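Local coordinates for protein glycerol dehydrogenase (Bacillus coagulans, PDB 6CSJ) that oxidises glycerol and probably related polyols with an NAD-type cofactor, here as a double mutant that has acquired D-lactate dehydrogenase activity, at residues A203-C206 with Y207-I211; V297-C300 with L301-G304; E316-E319 with E320-R323. The protein carries 2 engineered substitutions. All coordinates share one frame; numbering follows the deposited sequence.

How the interactions relate
All three contacts are local, each made between residues three to five apart, and they follow one another along the chain in the largely helical part of this iron-containing alcohol dehydrogenase relative, beyond the parallel sheet of the first 153 residues. Interactions 1 and 2 touch: helix 197-221 lies against helix 290-303, with Ile211 CD1 3.7 Å from Phe299 CB, and their centres are about 15 Å apart. Interaction 3 opens the next helix, 319-329, about 25 Å from interaction 2 centre to centre and about 33 Å from interaction 1, touching neither. Interaction 2 ends one helix, interaction 3 begins the following one, and interaction 1 lies mid-helix.

Interaction 1 of 3, residues A203-C206 with Y207-I211; sequences AKLC and YDTQI
Lys204 and Asp208 form an i to i+4 salt bridge along the outer side of an alpha-helix, where Lys204 NZ lies 3.0 Å from Asp208 OD1, on the syn lone pair of that oxygen. Lysine suits the place because its chain, bent at chi2 (58°), carries the ammonium forward by one turn, and its CE also runs close to the carboxylate. The same ammonium makes a cation-pi contact with Tyr176. This solvent side also carries the exposed Leu205, loosely held, with its CG 3.9 Å from Thr209 OG1.

Within the helix, Leu205 O is gripped twice, by Thr209 N at 2.9 Å and by Thr209 OG1 at 2.7 Å, the two donors coming from opposite faces of the carbonyl plane. With OG1 beside its own backbone N (chi1 -55°), the threonine hydroxyl turns back to the preceding turn.

The buried side, by contrast, is closely packed. Cys206, small enough for close helix packing, touches Ala172 of helix 162-173 and Leu240 of helix 228-248, and Gln210 NE2 bonds Asn237 of the latter. Tyr207 packs edge-to-face on Phe177 of helix 175-185, and its OH reaches Glu295 of helix 290-303, so that helix 197-221 is packed among four helices.

Interaction 2 of 3, residues V297-C300 with L301-G304; sequences VSFC and LSVG
Phe299 and Val303 meet one turn apart at the C-terminal end of an alpha-helix, 290-303, which Gly304 terminates. Val303 lays CG2 over one face of the phenyl ring in a CH-pi contact, 4.2 Å from the centroid and offset toward the rim, while its other methyl, CG1, is 3.8 Å from Phe299 CE1. The branched valine thus offers both methyls to one ring. Phe299 CG stands anti to the backbone N (chi1 170°), which sends the ring along the helix toward Val303. Val297 and Leu301 make a second apolar pair, lying side by side and pointing the same way, with CG1 and CD1 4.0 Å apart.

Behind these side chains, Phe299 O accepts twice, from Val303 N at 3.2 Å and from Ser302 OG at 2.7 Å. Serine suits this partly exposed position because its short hydroxyl can fold back onto the previous turn.

Farther out, the ring also meets Met169 and Leu173 of helix 162-173, and Gln210 and Ile211 of helix 197-221. An alanine in place of Phe299 would probably leave the Val303 methyls without their aromatic partner and open a gap between these helices. Glycine suits the helix end because positive phi (91°) would jam a beta-carbon against the preceding carbonyl; here Gly304 N bonds Cys300 O at 2.9 Å.

Interaction 3 of 3, residues E316-E319 with E320-R323; sequences ELNE and EKLR
Asn318 OD1 accepts from Lys321 N at 3.0 Å, meeting the N-H in the amide plane on a lone pair (N-H...O angle 161°). At the N-terminus of a helix the first amide hydrogens have no preceding turn to bond, and asparagine, short and ending in a carbonyl, supplies the missing acceptor. A chi1 of -175° swings the amide of Asn318 away from its own N and across the helix start, where OD1 also approaches Lys321 CG. The next amide, Leu322 N, bonds Asn318 O at 3.0 Å, giving Asn318 two acceptors in use. Arg323 N follows with Glu319 O at 2.9 Å.

Beyond the backbone, Glu319 OE2 and Arg323 NH2 make a long salt bridge of 3.3 Å. The two chains run side by side; OE2 lies in the guanidinium plane, but NH2 meets it on the anti side and out of the carboxylate plane, the two planes being 37° apart. Arginine, with several N-H groups, suits more than one partner: NH1 pairs with Asp346, and the cation also sits against Tyr349 of helix 345-365. The Glu319 carboxylate, in the first turn, would probably also interact favourably with the helix dipole. Tyr349 and Val353 of helix 345-365 cover Leu322, whose CD1 lies 4.2 Å from Leu317 CB. Asn318 is a classical N-cap and the Leu317-Leu322 contact straddling it a hydrophobic staple; together they open helix 319-329.

Interaction 1 of 3, residues A203-C206 with Y207-I211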
loop_
_atom_site.group_PDB
_atom_site.type_symbol
_atom_site.label_atom_id
_atom_site.label_comp_id
_atom_site.label_asym_id
_atom_site.label_seq_id
_atom_site.Cartn_x
_atom_site.Cartn_y
_atom_site.Cartn_z
ATOM N N ALA A 203 -5.883 12.181 -4.612
ATOM C CA ALA A 203 -6.101 11.807 -3.213
ATOM C C ALA A 203 -7.567 11.994 -2.782
ATOM O O ALA A 203 -8.139 11.147 -2.096
ATOM C CB ALA A 203 -5.180 12.615 -2.314
ATOM N N LYS A 204 -8.158 13.110 -3.194
ATOM C CA LYS A 204 -9.569 13.422 -2.904
ATOM C C LYS A 204 -10.501 12.407 -3.596
ATOM O O LYS A 204 -11.418 11.857 -2.969
ATOM C CB LYS A 204 -9.869 14.889 -3.308
ATOM C CG LYS A 204 -11.305 15.399 -3.212
ATOM C CD LYS A 204 -11.895 15.287 -1.824
ATOM C CE LYS A 204 -13.345 15.754 -1.771
ATOM N NZ LYS A 204 -14.016 15.165 -0.572
ATOM N N LEU A 205 -10.247 12.133 -4.875
ATOM C CA LEU A 205 -11.010 11.107 -5.594
ATOM C C LEU A 205 -10.870 9.734 -4.929
ATOM O O LEU A 205 -11.831 8.970 -4.890
ATOM C CB LEU A 205 -10.587 11.030 -7.055
ATOM C CG LEU A 205 -11.335 10.021 -7.938
ATOM C CD1 LEU A 205 -12.803 10.395 -8.126
ATOM C CD2 LEU A 205 -10.617 9.904 -9.276
ATOM N N CYS A 206 -9.679 9.435 -4.413
ATOM C CA CYS A 206 -9.443 8.194 -3.689
ATOM C C CYS A 206 -10.426 8.057 -2.530
ATOM O O CYS A 206 -11.151 7.069 -2.462
ATOM C CB CYS A 206 -7.988 8.103 -3.190
ATOM S SG CYS A 206 -7.627 6.595 -2.251
ATOM N N TYR A 207 -10.466 9.067 -1.658
ATOM C CA TYR A 207 -11.379 9.094 -0.505
ATOM C C TYR A 207 -12.850 8.961 -0.917
ATOM O O TYR A 207 -13.572 8.114 -0.394
ATOM C CB TYR A 207 -11.199 10.386 0.328
ATOM C CG TYR A 207 -12.167 10.466 1.493
ATOM C CD1 TYR A 207 -12.002 9.655 2.621
ATOM C CD2 TYR A 207 -13.287 11.298 1.439
ATOM C CE1 TYR A 207 -12.897 9.703 3.674
ATOM C CE2 TYR A 207 -14.198 11.350 2.496
ATOM C CZ TYR A 207 -14.001 10.553 3.604
ATOM O OH TYR A 207 -14.905 10.602 4.627
ATOM N N ASP A 208 -13.275 9.808 -1.845
ATOM C CA ASP A 208 -14.648 9.786 -2.358
ATOM C C ASP A 208 -15.053 8.419 -2.914
ATOM O O ASP A 208 -16.192 7.987 -2.710
ATOM C CB ASP A 208 -14.835 10.829 -3.462
ATOM C CG ASP A 208 -14.769 12.260 -2.951
ATOM O OD1 ASP A 208 -14.818 12.480 -1.733
ATOM O OD2 ASP A 208 -14.665 13.179 -3.791
ATOM N N THR A 209 -14.128 7.762 -3.612
ATOM C CA THR A 209 -14.371 6.434 -4.176
ATOM C C THR A 209 -14.555 5.383 -3.071
ATOM O O THR A 209 -15.421 4.526 -3.186
ATOM C CB THR A 209 -13.243 5.998 -5.155
ATOM O OG1 THR A 209 -13.078 6.985 -6.184
ATOM C CG2 THR A 209 -13.560 4.671 -5.806
ATOM N N GLN A 210 -13.778 5.472 -1.992
ATOM C CA GLN A 210 -13.961 4.551 -0.863
ATOM C C GLN A 210 -15.365 4.682 -0.272
ATOM O O GLN A 210 -16.048 3.673 -0.089
ATOM C CB GLN A 210 -12.919 4.772 0.242
ATOM C CG GLN A 210 -11.468 4.571 -0.169
ATOM C CD GLN A 210 -11.182 3.195 -0.755
ATOM O OE1 GLN A 210 -11.756 2.193 -0.314
ATOM N NE2 GLN A 210 -10.286 3.139 -1.745
ATOM N N ILE A 211 -15.794 5.922 -0.018
ATOM C CA ILE A 211 -17.104 6.194 0.597
ATOM C C ILE A 211 -18.253 5.708 -0.309
ATOM O O ILE A 211 -19.146 5.002 0.154
ATOM C CB ILE A 211 -17.279 7.712 0.958
ATOM C CG1 ILE A 211 -16.214 8.184 1.962
ATOM C CG2 ILE A 211 -18.678 8.015 1.496
ATOM C CD1 ILE A 211 -16.079 7.344 3.218
#

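Interaction 2 of 3, residues V297-C300 with L301-G304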
loop_
_atom_site.group_PDB
_atom_site.type_symbol
_atom_site.label_atom_id
_atom_site.label_comp_id
_atom_site.label_asym_id
_atom_site.label_seq_id
_atom_site.Cartn_x
_atom_site.Cartn_y
_atom_site.Cartn_z
ATOM N N VAL A 297 -16.002 6.872 10.471
ATOM C CA VAL A 297 -16.306 5.779 11.395
ATOM C C VAL A 297 -17.419 4.906 10.812
ATOM O O VAL A 297 -17.354 3.679 10.892
ATOM C CB VAL A 297 -16.700 6.290 12.796
ATOM C CG1 VAL A 297 -17.141 5.137 13.702
ATOM C CG2 VAL A 297 -15.530 7.042 13.437
ATOM N N SER A 298 -18.422 5.556 10.211
ATOM C CA SER A 298 -19.553 4.874 9.585
ATOM C C SER A 298 -19.098 3.974 8.428
ATOM O O SER A 298 -19.480 2.799 8.353
ATOM C CB SER A 298 -20.579 5.890 9.083
ATOM O OG SER A 298 -21.683 5.248 8.462
ATOM N N PHE A 299 -18.285 4.528 7.536
ATOM C CA PHE A 299 -17.702 3.746 6.463
ATOM C C PHE A 299 -16.920 2.536 6.993
ATOM O O PHE A 299 -17.087 1.422 6.485
ATOM C CB PHE A 299 -16.790 4.588 5.565
ATOM C CG PHE A 299 -15.998 3.763 4.609
ATOM C CD1 PHE A 299 -16.630 3.162 3.533
ATOM C CD2 PHE A 299 -14.642 3.514 4.825
ATOM C CE1 PHE A 299 -15.915 2.351 2.654
ATOM C CE2 PHE A 299 -13.923 2.708 3.952
ATOM C CZ PHE A 299 -14.555 2.130 2.865
ATOM N N CYS A 300 -16.072 2.757 8.000
ATOM C CA CYS A 300 -15.250 1.681 8.571
ATOM C C CYS A 300 -16.117 0.562 9.160
ATOM O O CYS A 300 -15.859 -0.622 8.919
ATOM C CB CYS A 300 -14.272 2.219 9.623
ATOM S SG CYS A 300 -12.894 3.230 9.001
ATOM N N LEU A 301 -17.158 0.931 9.904
ATOM C CA LEU A 301 -18.094 -0.070 10.434
ATOM C C LEU A 301 -18.838 -0.831 9.331
ATOM O O LEU A 301 -19.061 -2.022 9.476
ATOM C CB LEU A 301 -19.093 0.563 11.409
ATOM C CG LEU A 301 -18.486 1.090 12.702
ATOM C CD1 LEU A 301 -19.516 1.908 13.464
ATOM C CD2 LEU A 301 -17.926 -0.040 13.575
ATOM N N SER A 302 -19.184 -0.158 8.234
ATOM C CA SER A 302 -19.883 -0.813 7.121
ATOM C C SER A 302 -19.056 -1.891 6.426
ATOM O O SER A 302 -19.622 -2.874 5.979
ATOM C CB SER A 302 -20.387 0.213 6.084
ATOM O OG SER A 302 -19.344 0.685 5.248
ATOM N N VAL A 303 -17.737 -1.706 6.329
ATOM C CA VAL A 303 -16.854 -2.664 5.626
ATOM C C VAL A 303 -15.997 -3.546 6.535
ATOM O O VAL A 303 -15.327 -4.447 6.038
ATOM C CB VAL A 303 -15.935 -1.976 4.576
ATOM C CG1 VAL A 303 -16.768 -1.281 3.518
ATOM C CG2 VAL A 303 -14.961 -0.990 5.209
ATOM N N GLY A 304 -16.008 -3.293 7.846
ATOM C CA GLY A 304 -15.291 -4.136 8.817
ATOM C C GLY A 304 -13.871 -3.689 9.119
ATOM O O GLY A 304 -13.042 -4.504 9.496
#

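Interaction 3 of 3, residues E316-E319 with E320-R323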
loop_
_atom_site.group_PDB
_atom_site.type_symbol
_atom_site.label_atom_id
_atom_site.label_comp_id
_atom_site.label_asym_id
_atom_site.label_seq_id
_atom_site.Cartn_x
_atom_site.Cartn_y
_atom_site.Cartn_z
ATOM N N GLU A 316 -6.665 -4.392 26.784
ATOM C CA GLU A 316 -6.575 -3.399 27.868
ATOM C C GLU A 316 -5.792 -2.171 27.435
ATOM O O GLU A 316 -4.700 -2.298 26.891
ATOM C CB GLU A 316 -5.852 -4.000 29.069
ATOM C CG GLU A 316 -6.639 -5.087 29.777
ATOM C CD GLU A 316 -6.326 -5.159 31.271
ATOM O OE1 GLU A 316 -6.189 -4.097 31.916
ATOM O OE2 GLU A 316 -6.236 -6.284 31.820
ATOM N N LEU A 317 -6.335 -0.982 27.707
ATOM C CA LEU A 317 -5.572 0.259 27.599
ATOM C C LEU A 317 -4.526 0.285 28.716
ATOM O O LEU A 317 -4.874 0.304 29.878
ATOM C CB LEU A 317 -6.482 1.487 27.724
ATOM C CG LEU A 317 -7.449 1.805 26.566
ATOM C CD1 LEU A 317 -8.001 0.609 25.786
ATOM C CD2 LEU A 317 -8.566 2.674 27.142
ATOM N N ASN A 318 -3.257 0.283 28.329
ATOM C CA ASN A 318 -2.128 0.387 29.242
ATOM C C ASN A 318 -1.459 1.732 28.970
ATOM O O ASN A 318 -1.033 1.995 27.836
ATOM C CB ASN A 318 -1.165 -0.770 28.976
ATOM C CG ASN A 318 -0.017 -0.826 29.960
ATOM O OD1 ASN A 318 0.975 -0.107 29.822
ATOM N ND2 ASN A 318 -0.152 -1.684 30.974
ATOM N N GLU A 319 -1.382 2.586 29.988
ATOM C CA GLU A 319 -0.809 3.923 29.817
ATOM C C GLU A 319 0.648 3.886 29.370
ATOM O O GLU A 319 1.034 4.607 28.458
ATOM C CB GLU A 319 -0.960 4.781 31.087
ATOM C CG GLU A 319 -0.196 6.110 31.027
ATOM C CD GLU A 319 -0.612 7.118 32.087
ATOM O OE1 GLU A 319 -1.282 6.741 33.070
ATOM O OE2 GLU A 319 -0.243 8.301 31.951
ATOM N N GLU A 320 1.454 3.041 30.006
ATOM C CA GLU A 320 2.889 2.959 29.702
ATOM C C GLU A 320 3.126 2.548 28.239
ATOM O O GLU A 320 3.949 3.150 27.541
ATOM C CB GLU A 320 3.588 1.993 30.658
ATOM C CG GLU A 320 5.114 2.041 30.607
ATOM C CD GLU A 320 5.759 1.273 31.759
ATOM O OE1 GLU A 320 5.413 0.090 31.958
ATOM O OE2 GLU A 320 6.622 1.839 32.478
ATOM N N LYS A 321 2.388 1.536 27.786
ATOM C CA LYS A 321 2.498 1.049 26.412
ATOM C C LYS A 321 2.043 2.097 25.398
ATOM O O LYS A 321 2.713 2.333 24.384
ATOM C CB LYS A 321 1.679 -0.231 26.228
ATOM C CG LYS A 321 2.183 -1.436 27.009
ATOM C CD LYS A 321 3.348 -2.146 26.339
ATOM C CE LYS A 321 3.802 -3.292 27.212
ATOM N NZ LYS A 321 2.733 -4.305 27.493
ATOM N N LEU A 322 0.904 2.731 25.678
ATOM C CA LEU A 322 0.362 3.755 24.781
ATOM C C LEU A 322 1.231 5.006 24.699
ATOM O O LEU A 322 1.293 5.625 23.644
ATOM C CB LEU A 322 -1.093 4.083 25.152
ATOM C CG LEU A 322 -2.079 2.963 24.789
ATOM C CD1 LEU A 322 -3.424 3.179 25.449
ATOM C CD2 LEU A 322 -2.248 2.864 23.286
ATOM N N ARG A 323 1.925 5.355 25.787
ATOM C CA ARG A 323 2.954 6.415 25.751
ATOM C C ARG A 323 4.071 6.059 24.773
ATOM O O ARG A 323 4.535 6.919 24.019
ATOM C CB ARG A 323 3.590 6.650 27.129
ATOM C CG ARG A 323 2.672 7.203 28.198
ATOM C CD ARG A 323 2.667 8.708 28.270
ATOM N NE ARG A 323 1.514 9.177 29.045
ATOM C CZ ARG A 323 0.934 10.376 28.938
ATOM N NH1 ARG A 323 1.381 11.295 28.072
ATOM N NH2 ARG A 323 -0.114 10.654 29.707
#